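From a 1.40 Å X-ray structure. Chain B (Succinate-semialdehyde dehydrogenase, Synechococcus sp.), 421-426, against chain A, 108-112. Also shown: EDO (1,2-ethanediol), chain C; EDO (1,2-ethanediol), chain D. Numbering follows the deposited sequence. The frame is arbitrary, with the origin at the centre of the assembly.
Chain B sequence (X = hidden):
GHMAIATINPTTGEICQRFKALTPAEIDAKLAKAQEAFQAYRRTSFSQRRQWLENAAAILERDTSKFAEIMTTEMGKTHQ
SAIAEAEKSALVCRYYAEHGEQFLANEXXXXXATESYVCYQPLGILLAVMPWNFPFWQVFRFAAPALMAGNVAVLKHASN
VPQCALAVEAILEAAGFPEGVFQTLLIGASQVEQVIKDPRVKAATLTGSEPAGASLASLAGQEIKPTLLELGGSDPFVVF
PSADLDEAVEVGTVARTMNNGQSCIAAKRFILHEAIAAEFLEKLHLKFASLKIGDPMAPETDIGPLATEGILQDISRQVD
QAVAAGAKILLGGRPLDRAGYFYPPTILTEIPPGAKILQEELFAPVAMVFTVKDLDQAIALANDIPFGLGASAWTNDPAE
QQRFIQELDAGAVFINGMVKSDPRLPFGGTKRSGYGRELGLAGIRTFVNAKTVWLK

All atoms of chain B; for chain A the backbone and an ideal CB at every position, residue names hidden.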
# COMPACT_ATOMS: atom_id res chain seq x y z
N SER B 421 -13.00 0.36 -17.17
CA SER B 421 -11.57 0.22 -16.95
C SER B 421 -10.86 0.17 -18.31
O SER B 421 -11.43 -0.24 -19.31
CB SER B 421 -11.25 -1.00 -16.10
OG SER B 421 -11.79 -2.18 -16.67
N ASP B 422 -9.61 0.61 -18.31
CA ASP B 422 -8.83 0.78 -19.53
C ASP B 422 -7.39 0.61 -19.09
O ASP B 422 -6.95 1.31 -18.19
CB ASP B 422 -9.08 2.20 -20.07
CG ASP B 422 -8.34 2.51 -21.36
OD1 ASP B 422 -7.24 1.96 -21.60
OD2 ASP B 422 -8.86 3.34 -22.14
N PRO B 423 -6.63 -0.31 -19.72
CA PRO B 423 -5.25 -0.53 -19.26
C PRO B 423 -4.40 0.75 -19.22
O PRO B 423 -3.43 0.81 -18.47
CB PRO B 423 -4.69 -1.50 -20.30
CG PRO B 423 -5.88 -2.25 -20.77
CD PRO B 423 -7.00 -1.24 -20.80
N ARG B 424 -4.77 1.76 -20.00
CA ARG B 424 -3.99 2.99 -20.08
C ARG B 424 -4.12 3.90 -18.86
O ARG B 424 -3.31 4.82 -18.69
CB ARG B 424 -4.36 3.76 -21.35
CG ARG B 424 -4.04 3.01 -22.63
CD ARG B 424 -4.60 3.73 -23.85
NE ARG B 424 -6.06 3.74 -23.83
CZ ARG B 424 -6.81 4.25 -24.80
NH1 ARG B 424 -6.25 4.79 -25.87
NH2 ARG B 424 -8.13 4.21 -24.69
N LEU B 425 -5.13 3.65 -18.03
CA LEU B 425 -5.45 4.51 -16.89
C LEU B 425 -5.54 3.69 -15.63
O LEU B 425 -6.14 2.62 -15.64
CB LEU B 425 -6.82 5.17 -17.11
CG LEU B 425 -6.91 6.14 -18.29
CD1 LEU B 425 -8.35 6.53 -18.57
CD2 LEU B 425 -6.08 7.36 -17.98
N PRO B 426 -4.94 4.18 -14.53
CA PRO B 426 -5.06 3.44 -13.27
C PRO B 426 -6.52 3.30 -12.81
O PRO B 426 -7.40 4.08 -13.20
CB PRO B 426 -4.25 4.29 -12.27
CG PRO B 426 -3.33 5.12 -13.14
CD PRO B 426 -4.12 5.39 -14.39
N UNK A 108 -1.78 13.72 -17.54
CA UNK A 108 -2.68 13.45 -18.65
C UNK A 108 -2.22 12.25 -19.46
O UNK A 108 -1.02 12.06 -19.68
CB UNK A 108 -2.79 14.68 -19.55
N UNK A 109 -3.18 11.44 -19.90
CA UNK A 109 -2.90 10.29 -20.74
C UNK A 109 -3.84 10.36 -21.93
O UNK A 109 -5.04 10.56 -21.76
CB UNK A 109 -3.06 8.98 -19.97
N UNK A 110 -3.30 10.22 -23.13
CA UNK A 110 -4.10 10.36 -24.33
C UNK A 110 -5.01 9.15 -24.56
O UNK A 110 -4.55 8.00 -24.58
CB UNK A 110 -3.19 10.57 -25.54
N UNK A 111 -6.30 9.42 -24.68
CA UNK A 111 -7.29 8.42 -25.04
C UNK A 111 -8.26 9.09 -26.00
O UNK A 111 -8.00 10.19 -26.48
CB UNK A 111 -8.01 7.86 -23.81
N UNK A 112 -9.40 8.45 -26.27
CA UNK A 112 -10.41 9.09 -27.10
C UNK A 112 -11.25 10.11 -26.34
O UNK A 112 -12.04 10.84 -26.94
CB UNK A 112 -11.33 8.03 -27.71
C1 EDO C . -7.57 5.81 -10.65
O1 EDO C . -6.29 6.09 -10.08
C2 EDO C . -8.55 4.99 -9.81
O2 EDO C . -9.64 4.50 -10.58
C1 EDO D . -14.85 -4.39 -14.98
O1 EDO D . -14.16 -3.56 -15.92
C2 EDO D . -14.24 -4.22 -13.60
O2 EDO D . -12.89 -4.71 -13.60

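The chain B segment presents a compact, self-satisfied surface to chain A. A type I beta turn runs from Asp422(B) to Leu425(B), closed by the backbone hydrogen bond from Leu425(B) N to Asp422(B) O (3.0 Å). Within it, the Asp422(B) carboxylate accepts from Arg424(B) N at OD1 (2.9 Å), from Arg424(B) NE at OD1 (3.1 Å) and, in a salt bridge, from Arg424(B) NH2 at OD2 (2.8 Å). The charge of the arginine is therefore largely answered within chain B itself, and what remains on offer is a guanidinium face, N-H groups of the guanidinium not taken by the aspartate, the methyl groups of Leu425(B) and the carbonyl of Arg424(B).

At position 108 the backbone is extended and CA-to-CB points away from chain B, with nothing of that stretch within 5.5 Å of the ideal CB. Chain B sets no demand here, so almost any residue would do. The deposited residue is Tyr108(A), whose ring lies farther from chain B than its CB does and whose OH hydrogen-bonds to a residue flanking one of the stretches.

Position 109 is different. Its CA-to-CB bond points toward chain B, and the ideal CB lies 4.0 Å from Leu425(B) CD2 and 4.4 Å from Arg424(B) O. With a leucine methyl so near, a small or beta-branched side chain would suit, such as alanine, valine or threonine; the nearby carbonyl could also tolerate a donor, though it does not require one. The residue is Thr109(A), in the m rotamer. Its CB packs 3.9 Å from Leu425(B) CD2, while CG2 approaches Arg424(B) O at 3.7 Å. No hydrogen bond crosses here: the methyl, rather than the hydroxyl, lies nearer that carbonyl, and the contact is one of packing.

Position 110 turns its CA-to-CB bond away again, where the chain B stretch has no atom within 5.5 Å of the ideal CB. A polar or charged residue would be comfortable, but many others would fit. Glu110(A) occupies it, and its side chain comes no nearer than 6.6 Å, from Glu110(A) CB to Arg424(B) NH1; the contact is made by the backbone, with Glu110(A) O 3.9 Å from Arg424(B) NH1.

Position 111 again faces the turn. The ideal CB is 3.8 Å from Arg424(B) NH2 and 4.9 Å from Asp422(B) OD2, and the guanidinium is already engaged by the aspartate. A short side chain able to lay a methyl on the guanidinium fits well: threonine or valine, or alanine with its CB alone; serine would fit in size but lacks the methyl. Thr111(A), in the p rotamer, sets CG2 over one face of the guanidinium, 3.7 Å from Arg424(B) CZ. The same methyl lies 4.4 Å from Leu425(B) CD1, while OG1 hydrogen-bonds to a residue flanking one of the stretches.

At position 112 CA-to-CB runs sideways and the ideal CB meets nothing of chain B, so the choice is wide, with polar residues natural. Gln112(A) contributes through its backbone: one water accepts from both Gln112(A) N (2.9 Å to the water O) and Arg424(B) NH2 (2.8 Å to the same O), bridging the two chains.

Chain A (108-112) YTETQ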
# COMPACT_ATOMS: atom_id res chain seq x y z
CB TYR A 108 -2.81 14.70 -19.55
CG TYR A 108 -3.49 15.85 -18.83
CD1 TYR A 108 -2.76 16.70 -18.01
CD2 TYR A 108 -4.86 16.05 -18.93
CE1 TYR A 108 -3.37 17.72 -17.32
CE2 TYR A 108 -5.48 17.08 -18.25
CZ TYR A 108 -4.73 17.92 -17.45
OH TYR A 108 -5.34 18.94 -16.76
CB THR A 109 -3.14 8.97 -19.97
OG1 THR A 109 -2.18 8.86 -18.91
CG2 THR A 109 -3.01 7.77 -20.90
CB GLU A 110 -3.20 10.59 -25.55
CG GLU A 110 -3.94 11.04 -26.81
CD GLU A 110 -4.56 12.42 -26.67
OE1 GLU A 110 -5.52 12.72 -27.41
OE2 GLU A 110 -4.09 13.21 -25.81
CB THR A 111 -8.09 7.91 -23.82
OG1 THR A 111 -8.88 8.96 -23.27
CG2 THR A 111 -7.15 7.35 -22.74
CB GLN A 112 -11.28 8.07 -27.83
CG GLN A 112 -10.74 7.71 -29.21
CD GLN A 112 -11.74 6.94 -30.05
OE1 GLN A 112 -12.20 5.87 -29.66
NE2 GLN A 112 -12.07 7.49 -31.22
O HOH W 1 -10.11 5.68 -26.07
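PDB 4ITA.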